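Local coordinates for protein acyltransferase (Streptococcus pneumoniae, PDB 5UG1) that probably transfers acetyl groups to peptidoglycan as the extracytoplasmic catalytic domain of O-acetyltransferase A, using a serine nucleophile, at residues G5-G10 with F53-V58; E43-N48 with N80-H85. All coordinates share one frame; numbering follows the deposited sequence.

In the fold
Contact 1 lies within the parallel five-stranded sheet and contact 2 beside it, their centres about 9 Å apart. Contact 1 is mostly buried and joins strand 6-10 to the start of strand 57-61 through backbone hydrogen bonds, with M7, I9 and V58 packed on one face. Contact 2 is only partly buried: helix 38-50, which packs on the face carrying M7 and I9, meets the loop between helix 70-80 and strand 86-90 by side-chain packing, with no hydrogen bond between its segments. The two are directly joined, since F53 N probably bonds to N48 O, and H85 ND1 lies close to the carbonyls of P55 and K56. Contact 1 combines directional backbone bonds with apolar packing; contact 2, nearer the surface, relies on side-chain packing alone.

Contact 1: G5-G10 with F53-V58; sequences GTMLIG and FLPKTV
Strands 6-10 and 57-61 run parallel, with T6 beside T57 and M7 beside V58, and the segments are tied by two nearly straight backbone hydrogen bonds. T57 N donates to G5 O at 2.9 Å and M7 N donates to T57 O at 3.1 Å, so T57 bonds through both its N-H and its carbonyl, as a residue in a parallel sheet does. Each donor comes in almost along the C=O axis, the C=O...N angle being 167° in both. T57 O also receives a CA-H...O contact from T6 CA at 3.3 Å.

On one face, T6 and T57 lie side by side and point the same way, the hydroxyl of each anti to its own carbonyl carbon; L168 of helix 150-171 packs over both. A water accepts from T57 OG1 and donates to G5 O, so that carbonyl is gripped by an amide and a water. The opposite face carries M7, V58 and I9. M7 starts out extended, CG anti to the backbone N, then bends at chi3 (-77°). Its CB rests against P55 CD at 3.6 Å, while SD meets L54 CD1 at 4.0 Å with the two side chains crossing at about a right angle. The P55 ring wedges in just before the paired residues, its CB against the backbone of G5 and its CG near M7 N. Next along, I9 CD1 touches V58 CG1 at 4.1 Å, and helix 38-50 closes over this side through I44, M45 and N48.

This pairing belongs to the central sheet of an atypical alpha/beta hydrolase fold. G5, at phi 144°, allows P55 to sit close against the backbone there. The chemistry implies a division of labour: directional amide bonds set the register, and the apolar face receives the helix.

Contact 2: E43-N48 with N80-H85; sequences EIMLNN and NLPKGH
M45 and L46, neighbours on helix 38-50, pack against the loop that leads from helix 70-80 into strand 86-90 of the atypical alpha/beta hydrolase fold. M45 reaches out extended, CG anti to the backbone N, and then bends at chi3 (66°), which brings its methyl CE to 3.6 Å from N80 O. Its sulfur lies 4.0 Å from L81 CD1, the two side chains crossing at about a right angle, and more loosely beside P82 CD. The two methyls of L46 meet different oxygens of N80: CD2 approaches N80 O at 3.3 Å, while CD1 lies 3.7 Å from N80 OD1.

Farther out, the side-chain amide of N80 is held through ND2, which donates to S76 O, four residues earlier, and L54 and M87 also pack against M45. From P82 to H85 the chain reverses in a type II beta turn, with G84 at positive phi (98°). K177, near the C-terminus, bonds to the loop at L81 O, G84 and H85. Within helix 38-50, N48 ND2 donates to I44 O at 2.9 Å from above the carbonyl plane, and the same oxygen accepts from N48 N.

Contact 1: G5-G10 with F53-V58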
loop_
_atom_site.group_PDB
_atom_site.type_symbol
_atom_site.label_atom_id
_atom_site.label_comp_id
_atom_site.label_asym_id
_atom_site.label_seq_id
_atom_site.Cartn_x
_atom_site.Cartn_y
_atom_site.Cartn_z
ATOM N N GLY A 5 8.816 9.849 10.629
ATOM C CA GLY A 5 9.366 9.059 9.548
ATOM C C GLY A 5 8.331 8.164 8.909
ATOM O O GLY A 5 7.243 7.959 9.458
ATOM N N THR A 6 8.678 7.610 7.752
ATOM C CA THR A 6 7.783 6.776 6.966
ATOM C C THR A 6 8.514 5.510 6.548
ATOM O O THR A 6 9.616 5.579 5.999
ATOM C CB THR A 6 7.283 7.528 5.735
ATOM O OG1 THR A 6 6.675 8.760 6.145
ATOM C CG2 THR A 6 6.270 6.693 4.976
ATOM N N MET A 7 7.913 4.362 6.841
ATOM C CA MET A 7 8.349 3.074 6.319
ATOM C C MET A 7 7.216 2.490 5.487
ATOM O O MET A 7 6.069 2.416 5.950
ATOM C CB MET A 7 8.737 2.102 7.446
ATOM C CG MET A 7 9.188 0.739 6.933
ATOM S SD MET A 7 9.753 -0.350 8.221
ATOM C CE MET A 7 11.393 0.285 8.575
ATOM N N LEU A 8 7.532 2.100 4.258
ATOM C CA LEU A 8 6.614 1.359 3.406
ATOM C C LEU A 8 7.005 -0.117 3.445
ATOM O O LEU A 8 8.178 -0.457 3.254
ATOM C CB LEU A 8 6.653 1.895 1.974
ATOM C CG LEU A 8 5.636 1.307 0.995
ATOM C CD1 LEU A 8 5.240 2.350 -0.015
ATOM C CD2 LEU A 8 6.205 0.070 0.285
ATOM N N ILE A 9 6.038 -0.979 3.745
ATOM C CA ILE A 9 6.204 -2.429 3.688
ATOM C C ILE A 9 5.303 -2.900 2.560
ATOM O O ILE A 9 4.073 -2.807 2.670
ATOM C CB ILE A 9 5.813 -3.111 5.004
ATOM C CG1 ILE A 9 6.566 -2.520 6.196
ATOM C CG2 ILE A 9 5.983 -4.642 4.901
ATOM C CD1 ILE A 9 5.757 -2.620 7.496
ATOM N N GLY A 10 5.908 -3.369 1.502
ATOM C CA GLY A 10 5.194 -3.589 0.276
ATOM C C GLY A 10 5.549 -4.805 -0.535
ATOM O O GLY A 10 6.484 -5.492 -0.250
ATOM N N PHE A 53 12.368 -0.085 15.108
ATOM C CA PHE A 53 12.665 0.434 13.785
ATOM C C PHE A 53 11.446 1.031 13.085
ATOM O O PHE A 53 11.605 1.757 12.094
ATOM C CB PHE A 53 13.224 -0.681 12.913
ATOM C CG PHE A 53 14.502 -1.266 13.418
ATOM C CD1 PHE A 53 15.465 -0.467 14.012
ATOM C CD2 PHE A 53 14.755 -2.624 13.279
ATOM C CE1 PHE A 53 16.662 -1.021 14.474
ATOM C CE2 PHE A 53 15.947 -3.181 13.731
ATOM C CZ PHE A 53 16.902 -2.376 14.331
ATOM N N LEU A 54 10.245 0.750 13.567
ATOM C CA LEU A 54 9.043 1.234 12.899
ATOM C C LEU A 54 8.844 2.715 13.205
ATOM O O LEU A 54 8.677 3.077 14.372
ATOM C CB LEU A 54 7.821 0.438 13.347
ATOM C CG LEU A 54 6.618 0.495 12.408
ATOM C CD1 LEU A 54 7.017 -0.119 11.070
ATOM C CD2 LEU A 54 5.376 -0.209 12.981
ATOM N N PRO A 55 8.857 3.590 12.212
ATOM C CA PRO A 55 8.635 5.016 12.469
ATOM C C PRO A 55 7.141 5.313 12.495
ATOM O O PRO A 55 6.312 4.425 12.304
ATOM C CB PRO A 55 9.317 5.679 11.278
ATOM C CG PRO A 55 9.021 4.701 10.156
ATOM C CD PRO A 55 9.137 3.333 10.787
ATOM N N LYS A 56 6.818 6.599 12.665
ATOM C CA LYS A 56 5.449 7.005 12.969
ATOM C C LYS A 56 4.467 6.582 11.881
ATOM O O LYS A 56 3.394 6.054 12.175
ATOM C CB LYS A 56 5.376 8.517 13.173
ATOM C CG LYS A 56 3.985 8.970 13.576
ATOM C CD LYS A 56 3.907 10.454 13.749
ATOM C CE LYS A 56 3.444 11.122 12.473
ATOM N NZ LYS A 56 3.342 12.604 12.648
ATOM N N THR A 57 4.790 6.837 10.625
ATOM C CA THR A 57 3.863 6.559 9.540
ATOM C C THR A 57 4.240 5.241 8.873
ATOM O O THR A 57 5.387 5.054 8.451
ATOM C CB THR A 57 3.852 7.699 8.522
ATOM O OG1 THR A 57 3.731 8.947 9.217
ATOM C CG2 THR A 57 2.684 7.547 7.590
ATOM N N VAL A 58 3.268 4.336 8.783
ATOM C CA VAL A 58 3.438 3.002 8.217
ATOM C C VAL A 58 2.590 2.907 6.955
ATOM O O VAL A 58 1.383 3.184 6.982
ATOM C CB VAL A 58 3.032 1.915 9.231
ATOM C CG1 VAL A 58 3.371 0.526 8.693
ATOM C CG2 VAL A 58 3.692 2.173 10.586
HETATM O O HOH W 1 5.726 10.468 9.591
#

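Contact 2: E43-N48 with N80-H85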
loop_
_atom_site.group_PDB
_atom_site.type_symbol
_atom_site.label_atom_id
_atom_site.label_comp_id
_atom_site.label_asym_id
_atom_site.label_seq_id
_atom_site.Cartn_x
_atom_site.Cartn_y
_atom_site.Cartn_z
ATOM N N GLU A 43 3.383 -9.328 9.938
ATOM C CA GLU A 43 4.493 -9.845 10.733
ATOM C C GLU A 43 5.704 -8.918 10.656
ATOM O O GLU A 43 6.334 -8.631 11.681
ATOM C CB GLU A 43 4.840 -11.255 10.258
ATOM C CG GLU A 43 3.684 -12.273 10.423
ATOM C CD GLU A 43 3.820 -13.464 9.483
ATOM O OE1 GLU A 43 4.741 -13.449 8.636
ATOM O OE2 GLU A 43 3.009 -14.412 9.580
ATOM N N ILE A 44 6.024 -8.423 9.455
ATOM C CA ILE A 44 7.118 -7.457 9.282
ATOM C C ILE A 44 6.862 -6.199 10.101
ATOM O O ILE A 44 7.776 -5.668 10.754
ATOM C CB ILE A 44 7.307 -7.114 7.789
ATOM C CG1 ILE A 44 7.792 -8.342 7.010
ATOM C CG2 ILE A 44 8.291 -5.947 7.604
ATOM C CD1 ILE A 44 7.880 -8.113 5.507
ATOM N N MET A 45 5.611 -5.707 10.084
ATOM C CA MET A 45 5.251 -4.505 10.837
ATOM C C MET A 45 5.567 -4.652 12.324
ATOM O O MET A 45 6.240 -3.799 12.917
ATOM C CB MET A 45 3.768 -4.192 10.652
ATOM C CG MET A 45 3.340 -2.910 11.380
ATOM S SD MET A 45 1.579 -2.582 11.257
ATOM C CE MET A 45 0.921 -3.978 12.189
ATOM N N LEU A 46 5.079 -5.733 12.945
ATOM C CA LEU A 46 5.313 -5.953 14.372
ATOM C C LEU A 46 6.772 -6.278 14.675
ATOM O O LEU A 46 7.299 -5.866 15.716
ATOM C CB LEU A 46 4.420 -7.073 14.877
ATOM C CG LEU A 46 2.934 -6.736 14.862
ATOM C CD1 LEU A 46 2.155 -7.959 15.311
ATOM C CD2 LEU A 46 2.652 -5.514 15.748
ATOM N N ASN A 47 7.436 -7.052 13.813
ATOM C CA ASN A 47 8.864 -7.283 14.013
ATOM C C ASN A 47 9.615 -5.957 14.068
ATOM O O ASN A 47 10.443 -5.734 14.959
ATOM C CB ASN A 47 9.426 -8.187 12.911
ATOM C CG ASN A 47 9.199 -9.685 13.191
ATOM O OD1 ASN A 47 9.021 -10.103 14.328
ATOM N ND2 ASN A 47 9.228 -10.492 12.141
ATOM N N ASN A 48 9.303 -5.041 13.145
ATOM C CA ASN A 48 9.968 -3.739 13.143
ATOM C C ASN A 48 9.581 -2.907 14.363
ATOM O O ASN A 48 10.431 -2.223 14.944
ATOM C CB ASN A 48 9.651 -2.977 11.852
ATOM C CG ASN A 48 10.589 -3.348 10.699
ATOM O OD1 ASN A 48 11.671 -2.769 10.542
ATOM N ND2 ASN A 48 10.166 -4.297 9.880
ATOM N N ASN A 80 -3.413 -4.712 14.724
ATOM C CA ASN A 80 -2.094 -4.899 15.301
ATOM C C ASN A 80 -1.192 -3.690 15.123
ATOM O O ASN A 80 -0.060 -3.713 15.615
ATOM C CB ASN A 80 -1.437 -6.149 14.710
ATOM C CG ASN A 80 -1.847 -7.423 15.454
ATOM O OD1 ASN A 80 -1.296 -7.740 16.509
ATOM N ND2 ASN A 80 -2.821 -8.150 14.907
ATOM N N LEU A 81 -1.662 -2.646 14.443
ATOM C CA LEU A 81 -0.887 -1.418 14.357
ATOM C C LEU A 81 -0.551 -0.949 15.770
ATOM O O LEU A 81 -1.456 -0.840 16.608
ATOM C CB LEU A 81 -1.662 -0.331 13.613
ATOM C CG LEU A 81 -0.981 1.031 13.484
ATOM C CD1 LEU A 81 0.098 0.988 12.403
ATOM C CD2 LEU A 81 -1.995 2.127 13.195
ATOM N N PRO A 82 0.721 -0.719 16.086
ATOM C CA PRO A 82 1.070 -0.357 17.463
ATOM C C PRO A 82 0.635 1.060 17.764
ATOM O O PRO A 82 0.530 1.904 16.871
ATOM C CB PRO A 82 2.599 -0.485 17.499
ATOM C CG PRO A 82 2.967 -1.224 16.248
ATOM C CD PRO A 82 1.914 -0.877 15.243
ATOM N N LYS A 83 0.364 1.303 19.044
ATOM C CA LYS A 83 0.081 2.649 19.512
ATOM C C LYS A 83 1.155 3.609 19.023
ATOM O O LYS A 83 2.341 3.267 18.990
ATOM C CB LYS A 83 0.022 2.666 21.043
ATOM C CG LYS A 83 -1.206 1.985 21.608
ATOM C CD LYS A 83 -1.243 2.043 23.138
ATOM C CE LYS A 83 -0.850 0.705 23.768
ATOM N NZ LYS A 83 -1.080 0.670 25.248
ATOM N N GLY A 84 0.727 4.808 18.624
ATOM C CA GLY A 84 1.639 5.876 18.279
ATOM C C GLY A 84 1.912 6.033 16.802
ATOM O O GLY A 84 2.729 6.884 16.426
ATOM N N HIS A 85 1.258 5.244 15.957
ATOM C CA HIS A 85 1.494 5.253 14.523
ATOM C C HIS A 85 0.256 5.719 13.775
ATOM O O HIS A 85 -0.870 5.627 14.269
ATOM C CB HIS A 85 1.895 3.863 14.035
ATOM C CG HIS A 85 3.176 3.365 14.633
ATOM N ND1 HIS A 85 4.411 3.629 14.075
ATOM C CD2 HIS A 85 3.416 2.629 15.743
ATOM C CE1 HIS A 85 5.353 3.064 14.809
ATOM N NE2 HIS A 85 4.775 2.454 15.829
#